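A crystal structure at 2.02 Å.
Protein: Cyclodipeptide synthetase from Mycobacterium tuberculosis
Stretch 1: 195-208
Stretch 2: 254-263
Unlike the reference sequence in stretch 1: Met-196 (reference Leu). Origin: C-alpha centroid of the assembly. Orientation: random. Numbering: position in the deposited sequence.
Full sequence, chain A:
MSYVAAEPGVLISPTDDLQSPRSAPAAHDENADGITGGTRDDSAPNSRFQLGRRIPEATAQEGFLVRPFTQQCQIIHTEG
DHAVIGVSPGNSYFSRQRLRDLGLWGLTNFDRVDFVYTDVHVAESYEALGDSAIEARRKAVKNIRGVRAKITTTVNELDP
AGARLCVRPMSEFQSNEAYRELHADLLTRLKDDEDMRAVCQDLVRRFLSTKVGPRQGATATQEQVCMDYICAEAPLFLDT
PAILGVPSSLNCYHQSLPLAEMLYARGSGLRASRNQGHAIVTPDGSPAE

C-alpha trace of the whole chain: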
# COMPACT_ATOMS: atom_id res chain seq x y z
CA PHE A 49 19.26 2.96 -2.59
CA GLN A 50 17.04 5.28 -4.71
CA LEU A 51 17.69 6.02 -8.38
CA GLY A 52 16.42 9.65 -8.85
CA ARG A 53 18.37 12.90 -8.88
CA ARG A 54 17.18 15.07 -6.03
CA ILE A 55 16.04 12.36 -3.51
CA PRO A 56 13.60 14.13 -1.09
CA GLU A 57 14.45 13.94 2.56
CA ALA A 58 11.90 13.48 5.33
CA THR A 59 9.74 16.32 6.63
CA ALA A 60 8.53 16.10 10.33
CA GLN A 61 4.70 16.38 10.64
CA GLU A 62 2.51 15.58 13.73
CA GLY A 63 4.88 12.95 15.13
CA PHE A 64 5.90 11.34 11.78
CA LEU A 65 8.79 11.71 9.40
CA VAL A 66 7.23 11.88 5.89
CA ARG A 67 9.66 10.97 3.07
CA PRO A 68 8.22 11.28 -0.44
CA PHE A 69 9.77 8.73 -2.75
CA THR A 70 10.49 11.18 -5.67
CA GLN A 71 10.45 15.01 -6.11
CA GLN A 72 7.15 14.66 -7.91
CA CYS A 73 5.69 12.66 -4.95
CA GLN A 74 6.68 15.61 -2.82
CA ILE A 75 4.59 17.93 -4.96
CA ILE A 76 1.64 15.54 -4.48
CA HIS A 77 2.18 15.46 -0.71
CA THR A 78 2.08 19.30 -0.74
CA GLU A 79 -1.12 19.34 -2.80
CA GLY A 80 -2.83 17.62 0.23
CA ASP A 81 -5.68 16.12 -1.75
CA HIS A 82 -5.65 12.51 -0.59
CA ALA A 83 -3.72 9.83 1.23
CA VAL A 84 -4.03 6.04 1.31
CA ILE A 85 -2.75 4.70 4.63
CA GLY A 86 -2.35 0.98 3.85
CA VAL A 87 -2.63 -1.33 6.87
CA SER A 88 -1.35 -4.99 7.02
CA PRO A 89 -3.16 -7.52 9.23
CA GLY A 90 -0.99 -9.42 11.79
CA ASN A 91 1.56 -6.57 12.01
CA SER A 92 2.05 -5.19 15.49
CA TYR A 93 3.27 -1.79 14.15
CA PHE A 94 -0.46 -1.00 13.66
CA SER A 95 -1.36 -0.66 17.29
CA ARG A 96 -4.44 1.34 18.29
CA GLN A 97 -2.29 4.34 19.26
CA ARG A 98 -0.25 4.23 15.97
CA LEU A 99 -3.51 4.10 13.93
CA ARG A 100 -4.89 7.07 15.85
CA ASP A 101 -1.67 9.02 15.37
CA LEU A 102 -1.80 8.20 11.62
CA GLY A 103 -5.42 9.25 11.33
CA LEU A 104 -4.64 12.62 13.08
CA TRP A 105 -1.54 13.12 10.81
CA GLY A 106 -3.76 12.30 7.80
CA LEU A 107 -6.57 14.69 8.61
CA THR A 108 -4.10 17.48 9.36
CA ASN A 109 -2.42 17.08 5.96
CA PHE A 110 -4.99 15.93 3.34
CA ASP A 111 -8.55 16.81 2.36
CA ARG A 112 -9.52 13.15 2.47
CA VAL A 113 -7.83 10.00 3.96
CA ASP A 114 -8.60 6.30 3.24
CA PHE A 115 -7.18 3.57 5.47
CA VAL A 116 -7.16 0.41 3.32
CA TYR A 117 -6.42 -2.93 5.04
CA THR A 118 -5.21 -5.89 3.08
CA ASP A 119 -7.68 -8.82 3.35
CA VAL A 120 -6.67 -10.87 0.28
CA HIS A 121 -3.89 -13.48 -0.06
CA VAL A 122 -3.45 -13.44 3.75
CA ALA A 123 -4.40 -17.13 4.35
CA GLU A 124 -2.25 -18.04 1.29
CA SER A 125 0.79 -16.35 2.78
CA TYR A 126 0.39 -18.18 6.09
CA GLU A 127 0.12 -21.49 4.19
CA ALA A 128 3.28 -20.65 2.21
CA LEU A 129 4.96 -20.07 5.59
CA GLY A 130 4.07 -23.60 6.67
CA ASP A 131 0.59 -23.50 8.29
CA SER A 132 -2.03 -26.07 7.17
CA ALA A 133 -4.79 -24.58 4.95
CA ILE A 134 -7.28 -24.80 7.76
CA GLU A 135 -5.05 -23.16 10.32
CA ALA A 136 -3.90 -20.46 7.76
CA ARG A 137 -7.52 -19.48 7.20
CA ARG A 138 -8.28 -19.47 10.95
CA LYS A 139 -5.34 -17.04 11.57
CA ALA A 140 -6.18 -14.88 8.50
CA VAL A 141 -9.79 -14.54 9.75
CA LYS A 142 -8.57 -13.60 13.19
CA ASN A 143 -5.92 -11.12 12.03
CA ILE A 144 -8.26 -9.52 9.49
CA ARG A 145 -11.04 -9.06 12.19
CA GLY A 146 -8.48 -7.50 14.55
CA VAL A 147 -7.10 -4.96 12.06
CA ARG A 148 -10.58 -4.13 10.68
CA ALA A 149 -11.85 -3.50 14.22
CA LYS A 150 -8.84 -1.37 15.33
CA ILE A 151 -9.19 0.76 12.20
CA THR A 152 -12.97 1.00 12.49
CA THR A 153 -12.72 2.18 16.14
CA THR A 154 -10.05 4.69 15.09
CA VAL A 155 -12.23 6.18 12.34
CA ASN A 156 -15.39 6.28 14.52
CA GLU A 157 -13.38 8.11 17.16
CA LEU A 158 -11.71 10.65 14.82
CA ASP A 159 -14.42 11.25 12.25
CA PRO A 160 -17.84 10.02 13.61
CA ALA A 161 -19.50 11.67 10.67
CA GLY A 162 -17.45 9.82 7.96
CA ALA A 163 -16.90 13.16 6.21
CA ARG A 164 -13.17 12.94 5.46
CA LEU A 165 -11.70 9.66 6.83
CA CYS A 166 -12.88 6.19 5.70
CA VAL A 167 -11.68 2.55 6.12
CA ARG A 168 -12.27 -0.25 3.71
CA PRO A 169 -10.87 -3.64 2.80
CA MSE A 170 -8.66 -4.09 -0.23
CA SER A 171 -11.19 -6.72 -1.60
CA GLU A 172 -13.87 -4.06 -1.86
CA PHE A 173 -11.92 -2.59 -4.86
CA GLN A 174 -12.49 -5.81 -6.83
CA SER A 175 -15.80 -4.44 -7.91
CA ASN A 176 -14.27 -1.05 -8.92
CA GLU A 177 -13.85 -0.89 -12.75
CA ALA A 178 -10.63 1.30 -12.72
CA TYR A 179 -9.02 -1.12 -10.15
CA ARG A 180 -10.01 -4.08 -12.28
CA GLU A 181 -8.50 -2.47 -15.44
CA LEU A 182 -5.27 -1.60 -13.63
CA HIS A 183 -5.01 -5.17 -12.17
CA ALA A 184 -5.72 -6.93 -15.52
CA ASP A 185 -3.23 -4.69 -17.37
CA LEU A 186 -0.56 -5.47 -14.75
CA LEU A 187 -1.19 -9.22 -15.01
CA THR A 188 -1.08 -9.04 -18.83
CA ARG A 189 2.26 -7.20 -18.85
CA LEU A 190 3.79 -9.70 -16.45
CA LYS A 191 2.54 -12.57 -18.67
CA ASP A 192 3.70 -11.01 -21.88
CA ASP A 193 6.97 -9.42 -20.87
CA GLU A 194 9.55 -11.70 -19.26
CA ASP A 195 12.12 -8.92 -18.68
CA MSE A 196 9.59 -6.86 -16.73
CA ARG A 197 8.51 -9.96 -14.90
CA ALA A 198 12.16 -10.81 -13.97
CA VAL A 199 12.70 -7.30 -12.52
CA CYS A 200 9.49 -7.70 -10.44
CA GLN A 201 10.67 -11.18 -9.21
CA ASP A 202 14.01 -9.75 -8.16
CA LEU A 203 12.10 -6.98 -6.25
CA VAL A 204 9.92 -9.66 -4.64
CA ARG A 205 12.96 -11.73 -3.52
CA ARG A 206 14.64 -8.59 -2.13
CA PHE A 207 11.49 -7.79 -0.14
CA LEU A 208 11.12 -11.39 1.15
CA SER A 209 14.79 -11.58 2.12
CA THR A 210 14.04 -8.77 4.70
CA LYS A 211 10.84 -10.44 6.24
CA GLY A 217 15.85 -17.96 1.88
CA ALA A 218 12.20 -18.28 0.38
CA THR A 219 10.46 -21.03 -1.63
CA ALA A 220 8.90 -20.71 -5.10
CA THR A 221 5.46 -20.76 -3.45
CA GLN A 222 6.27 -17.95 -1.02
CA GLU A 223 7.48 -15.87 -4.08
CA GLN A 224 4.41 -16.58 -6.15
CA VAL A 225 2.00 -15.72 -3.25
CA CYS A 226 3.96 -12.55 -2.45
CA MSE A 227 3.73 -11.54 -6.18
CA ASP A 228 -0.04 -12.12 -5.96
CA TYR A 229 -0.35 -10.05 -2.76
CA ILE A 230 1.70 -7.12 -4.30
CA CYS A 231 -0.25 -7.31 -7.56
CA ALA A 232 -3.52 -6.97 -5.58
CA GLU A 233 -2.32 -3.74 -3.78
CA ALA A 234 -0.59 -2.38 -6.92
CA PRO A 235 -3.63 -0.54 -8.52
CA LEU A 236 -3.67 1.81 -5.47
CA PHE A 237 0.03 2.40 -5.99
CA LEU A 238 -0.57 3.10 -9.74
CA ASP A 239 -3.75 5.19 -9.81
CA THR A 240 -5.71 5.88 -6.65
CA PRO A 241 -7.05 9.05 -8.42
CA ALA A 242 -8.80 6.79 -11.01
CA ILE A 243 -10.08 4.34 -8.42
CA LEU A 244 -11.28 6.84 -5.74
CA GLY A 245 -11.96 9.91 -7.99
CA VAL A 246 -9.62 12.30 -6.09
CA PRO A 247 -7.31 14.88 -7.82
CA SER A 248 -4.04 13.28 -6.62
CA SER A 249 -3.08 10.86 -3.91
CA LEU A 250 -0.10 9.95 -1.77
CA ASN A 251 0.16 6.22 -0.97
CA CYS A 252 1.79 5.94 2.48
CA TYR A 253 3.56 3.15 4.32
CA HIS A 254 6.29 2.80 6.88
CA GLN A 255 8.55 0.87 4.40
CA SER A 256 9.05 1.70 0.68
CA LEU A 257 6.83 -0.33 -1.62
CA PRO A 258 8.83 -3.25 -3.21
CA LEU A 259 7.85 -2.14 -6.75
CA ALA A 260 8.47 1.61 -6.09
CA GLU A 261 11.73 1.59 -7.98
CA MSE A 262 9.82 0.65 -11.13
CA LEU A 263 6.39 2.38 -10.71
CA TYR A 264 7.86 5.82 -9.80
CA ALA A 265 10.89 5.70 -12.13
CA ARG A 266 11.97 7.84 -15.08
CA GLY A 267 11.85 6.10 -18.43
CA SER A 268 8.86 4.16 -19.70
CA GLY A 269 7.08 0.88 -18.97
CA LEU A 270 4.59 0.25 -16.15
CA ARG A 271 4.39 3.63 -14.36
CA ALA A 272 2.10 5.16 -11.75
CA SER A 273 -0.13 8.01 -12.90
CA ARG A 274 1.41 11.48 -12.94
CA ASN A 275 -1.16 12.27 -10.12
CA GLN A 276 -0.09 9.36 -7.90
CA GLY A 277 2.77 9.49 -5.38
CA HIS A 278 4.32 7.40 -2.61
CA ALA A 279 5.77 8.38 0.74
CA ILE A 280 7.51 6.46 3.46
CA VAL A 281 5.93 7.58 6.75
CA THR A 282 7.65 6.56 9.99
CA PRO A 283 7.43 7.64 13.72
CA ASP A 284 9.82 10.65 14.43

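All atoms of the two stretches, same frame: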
# COMPACT_ATOMS: atom_id res chain seq x y z
N ASP A 195 11.11 -9.79 -19.31
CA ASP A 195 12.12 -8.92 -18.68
C ASP A 195 11.50 -8.10 -17.52
O ASP A 195 12.04 -8.00 -16.46
CB ASP A 195 12.78 -7.97 -19.69
CG ASP A 195 13.42 -8.74 -20.89
OD1 ASP A 195 14.07 -9.76 -20.66
OD2 ASP A 195 13.26 -8.31 -22.04
N MSE A 196 10.34 -7.56 -17.78
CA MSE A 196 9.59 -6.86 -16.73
C MSE A 196 9.24 -7.78 -15.60
O MSE A 196 9.45 -7.46 -14.41
CB MSE A 196 8.31 -6.21 -17.33
CG MSE A 196 7.76 -5.12 -16.41
SE MSE A 196 5.83 -5.23 -16.40
CE MSE A 196 6.19 -6.89 -15.57
N ARG A 197 8.73 -8.96 -15.93
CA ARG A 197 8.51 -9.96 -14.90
C ARG A 197 9.76 -10.29 -14.06
O ARG A 197 9.68 -10.52 -12.82
CB ARG A 197 7.94 -11.25 -15.54
CG ARG A 197 7.55 -12.33 -14.51
CD ARG A 197 6.73 -13.51 -15.19
NE ARG A 197 7.62 -14.25 -16.11
CZ ARG A 197 7.58 -14.34 -17.45
NH1 ARG A 197 6.65 -13.73 -18.27
NH2 ARG A 197 8.54 -15.07 -17.98
N ALA A 198 10.90 -10.45 -14.74
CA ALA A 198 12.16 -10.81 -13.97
C ALA A 198 12.56 -9.69 -12.98
O ALA A 198 12.94 -9.95 -11.83
CB ALA A 198 13.33 -11.05 -15.02
N VAL A 199 12.47 -8.44 -13.44
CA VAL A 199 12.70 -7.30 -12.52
C VAL A 199 11.77 -7.37 -11.33
O VAL A 199 12.26 -7.26 -10.22
CB VAL A 199 12.66 -5.93 -13.26
CG1 VAL A 199 12.94 -4.70 -12.24
CG2 VAL A 199 13.79 -5.98 -14.35
N CYS A 200 10.45 -7.57 -11.57
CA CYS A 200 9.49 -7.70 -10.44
C CYS A 200 9.83 -8.90 -9.56
O CYS A 200 9.70 -8.77 -8.34
CB CYS A 200 8.04 -7.80 -10.97
SG CYS A 200 7.52 -6.29 -11.78
N GLN A 201 10.30 -10.04 -10.11
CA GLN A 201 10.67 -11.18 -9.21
C GLN A 201 11.87 -10.84 -8.37
O GLN A 201 11.93 -11.26 -7.21
CB GLN A 201 11.11 -12.48 -9.92
CG GLN A 201 10.12 -13.14 -10.74
CD GLN A 201 9.18 -14.01 -9.92
OE1 GLN A 201 9.51 -14.60 -8.84
NE2 GLN A 201 7.97 -14.10 -10.43
N ASP A 202 12.87 -10.11 -8.95
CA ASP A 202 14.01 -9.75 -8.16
C ASP A 202 13.51 -8.88 -6.99
O ASP A 202 13.98 -9.03 -5.85
CB ASP A 202 15.06 -8.95 -8.98
CG ASP A 202 16.43 -8.95 -8.29
OD1 ASP A 202 17.00 -10.07 -8.14
OD2 ASP A 202 16.92 -7.88 -7.87
N LEU A 203 12.65 -7.91 -7.29
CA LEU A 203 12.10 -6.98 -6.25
C LEU A 203 11.29 -7.80 -5.22
O LEU A 203 11.44 -7.57 -4.06
CB LEU A 203 11.24 -5.87 -6.93
CG LEU A 203 12.11 -4.82 -7.66
CD1 LEU A 203 11.32 -3.82 -8.49
CD2 LEU A 203 13.13 -4.03 -6.78
N VAL A 204 10.57 -8.83 -5.63
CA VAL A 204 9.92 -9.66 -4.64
C VAL A 204 10.93 -10.37 -3.75
O VAL A 204 10.73 -10.38 -2.55
CB VAL A 204 8.97 -10.64 -5.31
CG1 VAL A 204 8.65 -11.90 -4.45
CG2 VAL A 204 7.67 -9.85 -5.69
N ARG A 205 11.98 -11.00 -4.32
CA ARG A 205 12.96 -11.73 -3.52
C ARG A 205 13.68 -10.78 -2.59
O ARG A 205 13.92 -11.16 -1.44
CB ARG A 205 13.98 -12.49 -4.39
CG ARG A 205 13.33 -13.61 -5.19
CD ARG A 205 14.28 -14.17 -6.29
NE ARG A 205 13.57 -15.24 -7.00
CZ ARG A 205 13.71 -15.58 -8.27
NH1 ARG A 205 14.53 -14.89 -9.08
NH2 ARG A 205 12.97 -16.60 -8.75
N ARG A 206 14.00 -9.55 -3.04
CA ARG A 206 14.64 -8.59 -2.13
C ARG A 206 13.71 -8.32 -0.91
O ARG A 206 14.14 -8.36 0.24
CB ARG A 206 14.96 -7.24 -2.76
CG ARG A 206 16.22 -7.16 -3.66
CD ARG A 206 17.44 -7.97 -3.23
NE ARG A 206 17.75 -8.88 -4.33
CZ ARG A 206 17.68 -10.22 -4.28
NH1 ARG A 206 17.97 -10.93 -5.39
NH2 ARG A 206 17.36 -10.86 -3.13
N PHE A 207 12.43 -8.05 -1.19
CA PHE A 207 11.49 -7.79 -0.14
C PHE A 207 11.33 -8.99 0.83
O PHE A 207 11.21 -8.78 2.04
CB PHE A 207 10.14 -7.40 -0.73
CG PHE A 207 9.04 -7.39 0.26
CD1 PHE A 207 9.02 -6.43 1.29
CD2 PHE A 207 8.00 -8.35 0.20
CE1 PHE A 207 8.00 -6.43 2.26
CE2 PHE A 207 6.95 -8.36 1.15
CZ PHE A 207 6.95 -7.37 2.19
N LEU A 208 11.27 -10.22 0.30
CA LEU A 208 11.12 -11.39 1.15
C LEU A 208 12.37 -11.63 1.96
O LEU A 208 12.27 -12.09 3.10
CB LEU A 208 10.72 -12.65 0.39
CG LEU A 208 9.30 -12.69 -0.18
CD1 LEU A 208 9.08 -13.90 -1.02
CD2 LEU A 208 8.29 -12.62 0.98
N HIS A 254 5.11 2.57 6.07
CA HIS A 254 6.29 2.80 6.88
C HIS A 254 7.53 2.11 6.30
O HIS A 254 8.58 2.16 6.94
CB HIS A 254 6.09 2.32 8.34
CG HIS A 254 5.66 0.87 8.47
ND1 HIS A 254 4.43 0.43 8.08
CD2 HIS A 254 6.29 -0.21 9.01
CE1 HIS A 254 4.33 -0.88 8.28
NE2 HIS A 254 5.46 -1.30 8.84
N GLN A 255 7.40 1.46 5.15
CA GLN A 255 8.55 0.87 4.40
C GLN A 255 8.33 1.22 2.93
O GLN A 255 7.19 1.24 2.50
CB GLN A 255 8.50 -0.67 4.45
CG GLN A 255 8.78 -1.28 5.79
CD GLN A 255 8.27 -2.74 5.87
OE1 GLN A 255 7.90 -3.36 4.86
NE2 GLN A 255 8.23 -3.26 7.09
N SER A 256 9.38 1.42 2.11
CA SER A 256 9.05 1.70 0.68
C SER A 256 8.44 0.46 0.01
O SER A 256 8.76 -0.66 0.35
CB SER A 256 10.20 2.32 -0.15
OG SER A 256 11.30 1.50 0.03
N LEU A 257 7.44 0.70 -0.83
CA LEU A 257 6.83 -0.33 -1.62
C LEU A 257 7.92 -1.11 -2.41
O LEU A 257 8.80 -0.49 -2.99
CB LEU A 257 5.96 0.42 -2.61
CG LEU A 257 5.27 -0.43 -3.65
CD1 LEU A 257 4.13 -1.16 -2.87
CD2 LEU A 257 4.81 0.50 -4.86
N PRO A 258 7.82 -2.48 -2.47
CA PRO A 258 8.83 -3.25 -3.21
C PRO A 258 8.92 -2.89 -4.72
O PRO A 258 10.03 -2.91 -5.27
CB PRO A 258 8.33 -4.71 -3.09
CG PRO A 258 7.53 -4.71 -1.77
CD PRO A 258 6.79 -3.34 -1.85
N LEU A 259 7.81 -2.51 -5.34
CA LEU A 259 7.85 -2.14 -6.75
C LEU A 259 8.10 -0.63 -7.00
O LEU A 259 8.12 -0.18 -8.17
CB LEU A 259 6.56 -2.55 -7.43
CG LEU A 259 6.36 -4.09 -7.46
CD1 LEU A 259 5.27 -4.26 -8.39
CD2 LEU A 259 7.61 -4.92 -8.05
N ALA A 260 8.25 0.15 -5.92
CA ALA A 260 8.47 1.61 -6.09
C ALA A 260 9.52 2.01 -7.10
O ALA A 260 9.32 2.93 -7.87
CB ALA A 260 8.75 2.31 -4.75
N GLU A 261 10.64 1.30 -7.12
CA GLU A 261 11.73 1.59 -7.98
C GLU A 261 11.33 1.52 -9.43
O GLU A 261 11.94 2.18 -10.29
CB GLU A 261 12.87 0.56 -7.65
CG GLU A 261 14.02 0.62 -8.57
CD GLU A 261 15.02 -0.55 -8.26
OE1 GLU A 261 15.65 -0.48 -7.22
OE2 GLU A 261 15.10 -1.50 -9.05
N MSE A 262 10.34 0.69 -9.76
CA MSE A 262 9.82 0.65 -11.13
C MSE A 262 8.67 1.67 -11.35
O MSE A 262 8.68 2.46 -12.33
CB MSE A 262 9.25 -0.75 -11.44
CG MSE A 262 8.68 -0.83 -12.82
SE MSE A 262 8.00 -2.62 -13.19
CE MSE A 262 9.77 -3.55 -13.25
N LEU A 263 7.65 1.63 -10.47
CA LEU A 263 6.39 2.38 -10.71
C LEU A 263 6.60 3.90 -10.71
O LEU A 263 5.88 4.63 -11.42
CB LEU A 263 5.38 2.07 -9.62
CG LEU A 263 5.00 0.60 -9.39
CD1 LEU A 263 3.67 0.55 -8.60
CD2 LEU A 263 4.92 -0.12 -10.71

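Stretch 1 is helical throughout, part of a longer helix, with backbone hydrogen bonds running from N to the O four residues earlier, from Val-199 N to Asp-195 O through Leu-208 N to Val-204 O. Stretch 2 arrives as an extended loop, turns, and enters a helix at Ala-260. The turn is a type I beta turn from Leu-257 to Ala-260, closed by the Ala-260 N to Leu-257 O hydrogen bond of 3.0 Å. The two backbones come closest at Leu-203 and Pro-258, whose CA atoms lie 5.8 Å apart, so the corner of the turn sits against the helix at Leu-203.

No hydrogen bond crosses between the stretches. The contact, which buries 501 Å² summed over both sides, is built mainly by apolar packing. On the helix the contacting residues are Met-196, Val-199, Cys-200, Leu-203 and Phe-207; steps of three or four, with Val-199 and Cys-200 side by side, keep them along one side.

Leu-203 has the largest covered area, 92 Å². Its CB points toward the turn, and its CD1 and CD2 each lie 3.6 Å from Pro-258 O. CD1 is also 3.9 Å from Leu-259 CD2, and Leu-203 CD2 is 3.9 Å from Glu-261 OE2.

One helical turn later, Phe-207 takes up the proline. Pro-258 CG stands 4.0 Å from the centroid of the Phe-207 ring and 26° off its normal, a CH-pi contact over the face; the closest pair, Pro-258 CG and Phe-207 CG, is 3.7 Å apart. Gln-255 OE1 lies at the ring's edge, 4.0 Å from Phe-207 CE1, so the polar group stays off the face that the proline covers.

At the other end, Met-262, a selenomethionine, sends an extended chain toward the helix, with chi1 and chi2 both t and chi3 m. Its CE is shared by three residues: it lies 3.5 Å from Val-199 CG1, 3.8 Å from Cys-200 SG and 4.1 Å from Met-196 CG. Met-196, also selenomethionine, differs from the reference leucine. Cys-200 SG also meets Leu-259 CD2 at 4.0 Å; Leu-259 leaves its backbone sideways, but its end comes nearer the helix.

The carboxylate of Glu-261 borders this packing. Arg-206 starts toward stretch 2, yet its end leads away, and its NH1 forms a salt bridge with Asp-202 OD1 at 3.0 Å, within which the hydrogen bond is weak. The rule to read here is a helical stripe of apolar side chains, met by a proline-bearing turn and the extended side chain of Met-262.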